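PDB 2GU0: Non-structural protein 2 from Human rotavirus C, which forms homooctamers that probably bind single-stranded RNA, hydrolyse nucleoside triphosphates and the 5'-triphosphate of RNA, and help build the viroplasms where the viral genome is replicated and packaged. Local coordinates for residues A[14-19]-A[88-94]. Sequence-based numbering, arbitrary orientation.
Sequences EDKVVW and NMVSMPT
Trp19 N donates a hydrogen bond to Asn88 OD1 at 2.8 Å, nearly straight at 171° and lying in the plane of the amide. With CG of Asn88 anti to its carbonyl carbon (chi1 -72°), the amide reaches from the last turn of helix 74-90 to the backbone of strand 18-21, and OD1 also sits at the indole edge, in the ring plane, beside CD1. Farther along that edge comes Met92, its side chain crossing that of Trp19 at about a right angle, with SD and CE near the ring plane; SD stands 3.6 Å from Trp19 CZ2, a Met-aromatic contact made at the rim. One face of the indole is covered near its rim by CG1 of Val17. The backbones meet in a single antiparallel bridge, Lys16 with Pro93, a non-hydrogen-bonded pair: Val17 N donates to Met92 O at 2.9 Å, and Thr94 N to Asp15 O at 3.2 Å. Thr94 OG1 donates to Glu14 O at 2.7 Å, coming from above the carbonyl plane. The Lys16 chain, bent at chi2, lies alongside Ser91, its NZ 3.5 Å from Ser91 CB. Ser91, the first residue to leave helical angles, has positive phi, and from there the chain runs on to the bridge. Outside the two segments, Val18 is backbone-bonded to Ser11 of strand 8-11, and Ile101 touches both Trp19 and Met92. At the surface of the N-terminal part of NSP2, away from the predicted nucleotide and RNA sites, helix 74-90 and the chain leaving it are thus tied to the 8-11/18-21 hairpin by four bonds that each use a main-chain atom; side chains enter this polar grip at Asn88 and Thr94.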
ATOM      1  N   GLU A  14      15.528   3.936 -48.155  1.00 55.39           N
ATOM      2  CA  GLU A  14      15.993   5.315 -48.070  1.00 57.13           C
ATOM      3  C   GLU A  14      17.448   5.513 -48.467  1.00 57.31           C
ATOM      4  O   GLU A  14      18.163   4.565 -48.809  1.00 56.19           O
ATOM      5  CB  GLU A  14      15.789   5.853 -46.655  1.00 59.38           C
ATOM      6  CG  GLU A  14      14.359   5.752 -46.154  1.00 64.12           C
ATOM      7  CD  GLU A  14      13.356   6.397 -47.097  1.00 66.44           C
ATOM      8  OE1 GLU A  14      13.140   5.861 -48.211  1.00 66.08           O
ATOM      9  OE2 GLU A  14      12.784   7.445 -46.721  1.00 67.00           O
ATOM     10  N   ASP A  15      17.880   6.766 -48.404  1.00 58.15           N
ATOM     11  CA  ASP A  15      19.240   7.115 -48.764  1.00 59.12           C
ATOM     12  C   ASP A  15      20.204   6.461 -47.791  1.00 58.10           C
ATOM     13  O   ASP A  15      21.193   5.850 -48.195  1.00 58.66           O
ATOM     14  CB  ASP A  15      19.420   8.628 -48.737  1.00 61.67           C
ATOM     15  CG  ASP A  15      20.568   9.084 -49.604  1.00 63.79           C
ATOM     16  OD1 ASP A  15      21.197  10.113 -49.269  1.00 66.38           O
ATOM     17  OD2 ASP A  15      20.833   8.413 -50.627  1.00 63.05           O
ATOM     18  N   LYS A  16      19.922   6.606 -46.500  1.00 57.08           N
ATOM     19  CA  LYS A  16      20.757   5.989 -45.475  1.00 55.25           C
ATOM     20  C   LYS A  16      19.994   4.787 -44.914  1.00 52.39           C
ATOM     21  O   LYS A  16      18.765   4.715 -45.023  1.00 53.30           O
ATOM     22  CB  LYS A  16      21.069   6.971 -44.333  1.00 56.77           C
ATOM     23  CG  LYS A  16      22.003   8.142 -44.675  1.00 57.34           C
ATOM     24  CD  LYS A  16      21.241   9.346 -45.217  1.00 57.96           C
ATOM     25  CE  LYS A  16      22.126  10.585 -45.281  1.00 59.14           C
ATOM     26  NZ  LYS A  16      22.538  11.055 -43.923  1.00 59.07           N
ATOM     27  N   VAL A  17      20.719   3.837 -44.331  1.00 47.23           N
ATOM     28  CA  VAL A  17      20.083   2.668 -43.744  1.00 41.75           C
ATOM     29  C   VAL A  17      19.193   3.081 -42.572  1.00 40.73           C
ATOM     30  O   VAL A  17      19.572   3.920 -41.747  1.00 40.17           O
ATOM     31  CB  VAL A  17      21.120   1.674 -43.229  1.00 39.27           C
ATOM     32  CG1 VAL A  17      20.425   0.487 -42.577  1.00 35.08           C
ATOM     33  CG2 VAL A  17      22.008   1.230 -44.371  1.00 37.38           C
ATOM     34  N   VAL A  18      18.000   2.504 -42.512  1.00 37.85           N
ATOM     35  CA  VAL A  18      17.082   2.809 -41.430  1.00 36.66           C
ATOM     36  C   VAL A  18      16.953   1.578 -40.547  1.00 35.99           C
ATOM     37  O   VAL A  18      16.662   0.485 -41.030  1.00 37.17           O
ATOM     38  CB  VAL A  18      15.700   3.182 -41.965  1.00 36.89           C
ATOM     39  CG1 VAL A  18      14.806   3.621 -40.820  1.00 34.93           C
ATOM     40  CG2 VAL A  18      15.837   4.277 -43.017  1.00 35.72           C
ATOM     41  N   TRP A  19      17.179   1.753 -39.250  1.00 34.47           N
ATOM     42  CA  TRP A  19      17.088   0.638 -38.316  1.00 31.54           C
ATOM     43  C   TRP A  19      15.806   0.666 -37.513  1.00 30.76           C
ATOM     44  O   TRP A  19      15.270   1.732 -37.229  1.00 30.58           O
ATOM     45  CB  TRP A  19      18.274   0.654 -37.367  1.00 29.00           C
ATOM     46  CG  TRP A  19      19.587   0.673 -38.081  1.00 27.45           C
ATOM     47  CD1 TRP A  19      20.261   1.766 -38.539  1.00 25.06           C
ATOM     48  CD2 TRP A  19      20.368  -0.462 -38.445  1.00 24.60           C
ATOM     49  NE1 TRP A  19      21.412   1.380 -39.166  1.00 24.26           N
ATOM     50  CE2 TRP A  19      21.504   0.016 -39.122  1.00 23.05           C
ATOM     51  CE3 TRP A  19      20.215  -1.843 -38.265  1.00 23.12           C
ATOM     52  CZ2 TRP A  19      22.480  -0.830 -39.616  1.00 23.12           C
ATOM     53  CZ3 TRP A  19      21.174  -2.681 -38.754  1.00 21.14           C
ATOM     54  CH2 TRP A  19      22.300  -2.175 -39.426  1.00 24.78           C
ATOM     55  N   ASN A  88      20.717   4.777 -36.342  1.00 37.73           N
ATOM     56  CA  ASN A  88      20.126   5.715 -37.277  1.00 39.71           C
ATOM     57  C   ASN A  88      20.966   6.974 -37.398  1.00 43.37           C
ATOM     58  O   ASN A  88      21.103   7.536 -38.488  1.00 45.47           O
ATOM     59  CB  ASN A  88      18.692   6.067 -36.877  1.00 36.60           C
ATOM     60  CG  ASN A  88      17.727   4.917 -37.109  1.00 36.78           C
ATOM     61  OD1 ASN A  88      17.866   4.159 -38.068  1.00 35.10           O
ATOM     62  ND2 ASN A  88      16.734   4.790 -36.239  1.00 37.62           N
ATOM     63  N   MET A  89      21.546   7.418 -36.291  1.00 45.40           N
ATOM     64  CA  MET A  89      22.367   8.611 -36.339  1.00 47.34           C
ATOM     65  C   MET A  89      23.603   8.405 -37.190  1.00 48.56           C
ATOM     66  O   MET A  89      23.933   9.245 -38.027  1.00 50.33           O
ATOM     67  CB  MET A  89      22.767   9.045 -34.944  1.00 47.73           C
ATOM     68  CG  MET A  89      21.677   9.801 -34.246  1.00 49.99           C
ATOM     69  SD  MET A  89      22.397  10.919 -33.071  1.00 55.64           S
ATOM     70  CE  MET A  89      23.207  12.116 -34.183  1.00 50.70           C
ATOM     71  N   VAL A  90      24.290   7.289 -36.987  1.00 49.27           N
ATOM     72  CA  VAL A  90      25.478   7.003 -37.773  1.00 50.55           C
ATOM     73  C   VAL A  90      25.168   7.228 -39.259  1.00 52.80           C
ATOM     74  O   VAL A  90      26.067   7.482 -40.061  1.00 54.38           O
ATOM     75  CB  VAL A  90      25.946   5.556 -37.543  1.00 48.78           C
ATOM     76  CG1 VAL A  90      27.093   5.220 -38.473  1.00 50.09           C
ATOM     77  CG2 VAL A  90      26.383   5.390 -36.116  1.00 47.43           C
ATOM     78  N   SER A  91      23.888   7.144 -39.609  1.00 54.22           N
ATOM     79  CA  SER A  91      23.440   7.350 -40.979  1.00 55.22           C
ATOM     80  C   SER A  91      24.310   6.689 -42.021  1.00 55.71           C
ATOM     81  O   SER A  91      24.691   7.312 -43.005  1.00 57.26           O
ATOM     82  CB  SER A  91      23.356   8.838 -41.285  1.00 54.48           C
ATOM     83  OG  SER A  91      22.286   9.416 -40.574  1.00 58.42           O
ATOM     84  N   MET A  92      24.632   5.425 -41.805  1.00 55.88           N
ATOM     85  CA  MET A  92      25.445   4.694 -42.760  1.00 56.66           C
ATOM     86  C   MET A  92      24.733   4.646 -44.126  1.00 57.58           C
ATOM     87  O   MET A  92      23.514   4.463 -44.201  1.00 58.03           O
ATOM     88  CB  MET A  92      25.696   3.296 -42.212  1.00 56.64           C
ATOM     89  CG  MET A  92      24.531   2.748 -41.398  1.00 55.23           C
ATOM     90  SD  MET A  92      25.128   1.550 -40.224  1.00 55.64           S
ATOM     91  CE  MET A  92      25.784   0.329 -41.342  1.00 54.20           C
ATOM     92  N   PRO A  93      25.487   4.827 -45.224  1.00 57.44           N
ATOM     93  CA  PRO A  93      24.951   4.814 -46.591  1.00 56.11           C
ATOM     94  C   PRO A  93      24.484   3.464 -47.159  1.00 55.19           C
ATOM     95  O   PRO A  93      25.256   2.501 -47.240  1.00 52.92           O
ATOM     96  CB  PRO A  93      26.087   5.428 -47.405  1.00 55.87           C
ATOM     97  CG  PRO A  93      27.292   4.980 -46.662  1.00 57.50           C
ATOM     98  CD  PRO A  93      26.908   5.217 -45.227  1.00 57.18           C
ATOM     99  N   THR A  94      23.214   3.431 -47.568  1.00 54.37           N
ATOM    100  CA  THR A  94      22.577   2.246 -48.133  1.00 54.65           C
ATOM    101  C   THR A  94      23.476   1.498 -49.101  1.00 56.97           C
ATOM    102  O   THR A  94      23.732   0.311 -48.934  1.00 57.08           O
ATOM    103  CB  THR A  94      21.277   2.617 -48.876  1.00 53.77           C
ATOM    104  OG1 THR A  94      20.316   3.134 -47.948  1.00 53.04           O
ATOM    105  CG2 THR A  94      20.696   1.405 -49.570  1.00 53.18           C
TER